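Local coordinates for transcription termination factor NusA (Planctomyces limnophilus, PDB 4MTN), which probably takes part in both termination and antitermination of transcription, binding the core RNA polymerase and nascent RNA, at residues S265-V270 against V279-R284. Sequence-based numbering, arbitrary orientation.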
loop_
_atom_site.group_PDB
_atom_site.type_symbol
_atom_site.label_atom_id
_atom_site.label_comp_id
_atom_site.label_asym_id
_atom_site.label_seq_id
_atom_site.Cartn_x
_atom_site.Cartn_y
_atom_site.Cartn_z
ATOM N N SER A 265 -10.417 10.755 -22.995
ATOM C CA SER A 265 -10.334 10.184 -24.337
ATOM C C SER A 265 -11.520 9.277 -24.661
ATOM O O SER A 265 -12.089 8.638 -23.775
ATOM C CB SER A 265 -9.029 9.403 -24.505
ATOM O OG SER A 265 -9.019 8.243 -23.692
ATOM N N GLU A 266 -11.885 9.230 -25.938
ATOM C CA GLU A 266 -12.977 8.380 -26.399
ATOM C C GLU A 266 -12.440 7.065 -26.956
ATOM O O GLU A 266 -11.398 7.036 -27.611
ATOM C CB GLU A 266 -13.813 9.104 -27.457
ATOM C CG GLU A 266 -14.477 10.377 -26.957
ATOM C CD GLU A 266 -15.340 11.041 -28.011
ATOM O OE1 GLU A 266 -15.329 10.577 -29.172
ATOM O OE2 GLU A 266 -16.031 12.028 -27.682
ATOM N N VAL A 267 -13.161 5.979 -26.694
ATOM C CA VAL A 267 -12.709 4.644 -27.072
ATOM C C VAL A 267 -13.623 3.999 -28.112
ATOM O O VAL A 267 -14.844 3.992 -27.960
ATOM C CB VAL A 267 -12.618 3.724 -25.838
ATOM C CG1 VAL A 267 -12.326 2.289 -26.253
ATOM C CG2 VAL A 267 -11.559 4.235 -24.874
ATOM N N GLU A 268 -13.023 3.458 -29.168
ATOM C CA GLU A 268 -13.775 2.762 -30.206
ATOM C C GLU A 268 -14.088 1.325 -29.801
ATOM O O GLU A 268 -15.249 0.972 -29.588
ATOM C CB GLU A 268 -13.005 2.778 -31.530
ATOM C CG GLU A 268 -13.143 4.071 -32.324
ATOM C CD GLU A 268 -12.459 5.251 -31.659
ATOM O OE1 GLU A 268 -11.556 5.028 -30.825
ATOM O OE2 GLU A 268 -12.827 6.404 -31.970
ATOM N N ASP A 269 -13.053 0.497 -29.695
ATOM C CA ASP A 269 -13.230 -0.908 -29.339
ATOM C C ASP A 269 -12.482 -1.288 -28.066
ATOM O O ASP A 269 -11.409 -0.756 -27.778
ATOM C CB ASP A 269 -12.773 -1.811 -30.487
ATOM C CG ASP A 269 -13.784 -1.883 -31.613
ATOM O OD1 ASP A 269 -14.996 -1.778 -31.334
ATOM O OD2 ASP A 269 -13.363 -2.048 -32.778
ATOM N N VAL A 270 -13.062 -2.213 -27.308
ATOM C CA VAL A 270 -12.415 -2.763 -26.124
ATOM C C VAL A 270 -12.230 -4.267 -26.290
ATOM O O VAL A 270 -13.203 -5.020 -26.342
ATOM C CB VAL A 270 -13.225 -2.483 -24.844
ATOM C CG1 VAL A 270 -12.620 -3.221 -23.660
ATOM C CG2 VAL A 270 -13.287 -0.988 -24.572
ATOM N N VAL A 279 -6.079 -5.701 -21.539
ATOM C CA VAL A 279 -7.202 -5.152 -22.287
ATOM C C VAL A 279 -6.676 -4.316 -23.447
ATOM O O VAL A 279 -5.915 -3.370 -23.245
ATOM C CB VAL A 279 -8.122 -4.286 -21.403
ATOM C CG1 VAL A 279 -9.132 -3.537 -22.258
ATOM C CG2 VAL A 279 -8.829 -5.147 -20.370
ATOM N N LEU A 280 -7.074 -4.674 -24.662
ATOM C CA LEU A 280 -6.627 -3.953 -25.846
ATOM C C LEU A 280 -7.633 -2.873 -26.231
ATOM O O LEU A 280 -8.757 -3.171 -26.635
ATOM C CB LEU A 280 -6.409 -4.921 -27.010
ATOM C CG LEU A 280 -5.657 -4.373 -28.222
ATOM C CD1 LEU A 280 -4.281 -3.871 -27.812
ATOM C CD2 LEU A 280 -5.541 -5.439 -29.300
ATOM N N VAL A 281 -7.218 -1.616 -26.104
ATOM C CA VAL A 281 -8.099 -0.486 -26.369
ATOM C C VAL A 281 -7.764 0.193 -27.694
ATOM O O VAL A 281 -6.647 0.673 -27.893
ATOM C CB VAL A 281 -8.027 0.552 -25.232
ATOM C CG1 VAL A 281 -8.739 1.834 -25.631
ATOM C CG2 VAL A 281 -8.624 -0.021 -23.955
ATOM N N LEU A 282 -8.740 0.228 -28.598
ATOM C CA LEU A 282 -8.561 0.855 -29.903
ATOM C C LEU A 282 -8.999 2.317 -29.882
ATOM O O LEU A 282 -10.124 2.639 -29.496
ATOM C CB LEU A 282 -9.333 0.085 -30.974
ATOM C CG LEU A 282 -8.783 -1.307 -31.282
ATOM C CD1 LEU A 282 -9.627 -2.002 -32.337
ATOM C CD2 LEU A 282 -7.333 -1.211 -31.729
ATOM N N VAL A 283 -8.098 3.197 -30.309
ATOM C CA VAL A 283 -8.318 4.635 -30.226
ATOM C C VAL A 283 -7.868 5.338 -31.507
ATOM O O VAL A 283 -6.790 5.058 -32.030
ATOM C CB VAL A 283 -7.573 5.232 -29.007
ATOM C CG1 VAL A 283 -7.390 6.727 -29.155
ATOM C CG2 VAL A 283 -8.315 4.907 -27.718
ATOM N N ARG A 284 -8.701 6.246 -32.009
ATOM C CA ARG A 284 -8.395 6.987 -33.229
ATOM C C ARG A 284 -7.195 7.913 -33.034
ATOM O O ARG A 284 -6.846 8.261 -31.907
ATOM C CB ARG A 284 -9.616 7.789 -33.685
ATOM C CG ARG A 284 -10.273 8.595 -32.578
ATOM C CD ARG A 284 -11.534 9.292 -33.065
ATOM N NE ARG A 284 -12.203 10.016 -31.989
ATOM C CZ ARG A 284 -13.361 10.654 -32.123
ATOM N NH1 ARG A 284 -13.987 10.660 -33.291
ATOM N NH2 ARG A 284 -13.894 11.287 -31.086
#
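Strands 269-273 (outer) and 278-282 (central) of a three-stranded sheet form an antiparallel beta hairpin. The order helix, hairpin, two helices and third strand is consistent with the second type II KH domain of NusA. The close-packed side is valine. CG1 of V267, anti to its backbone N (chi1 173°), meets CG1 of V281 at 3.7 Å, the side chains crossing at about a right angle. V270 and V279 touch through their CG1 atoms, 3.8 Å apart. P259, V258 and L254 of helix 254-261 cover V270, V281 and V279 in turn. Two backbone bonds join the segments: L282 N to D269 O, nearly straight at 171°, and E268 N to L282 O, more bent. On the other face, L282 CD1 rests 3.7 Å from D269 CB, the side chains pointing the same way. The open end is charged and looser: E266, E268 and R284 are exposed. E268 bends at chi2 (69°) and sets OE2 across the R284 chain, 3.3 Å from its CD. E268 OE1 accepts a weak bond from R284 N. The E266 chain is extended, and its carboxylate, little tilted from the guanidinium plane, forms a salt bridge, OE1 lying 2.5 Å from R284 NH2.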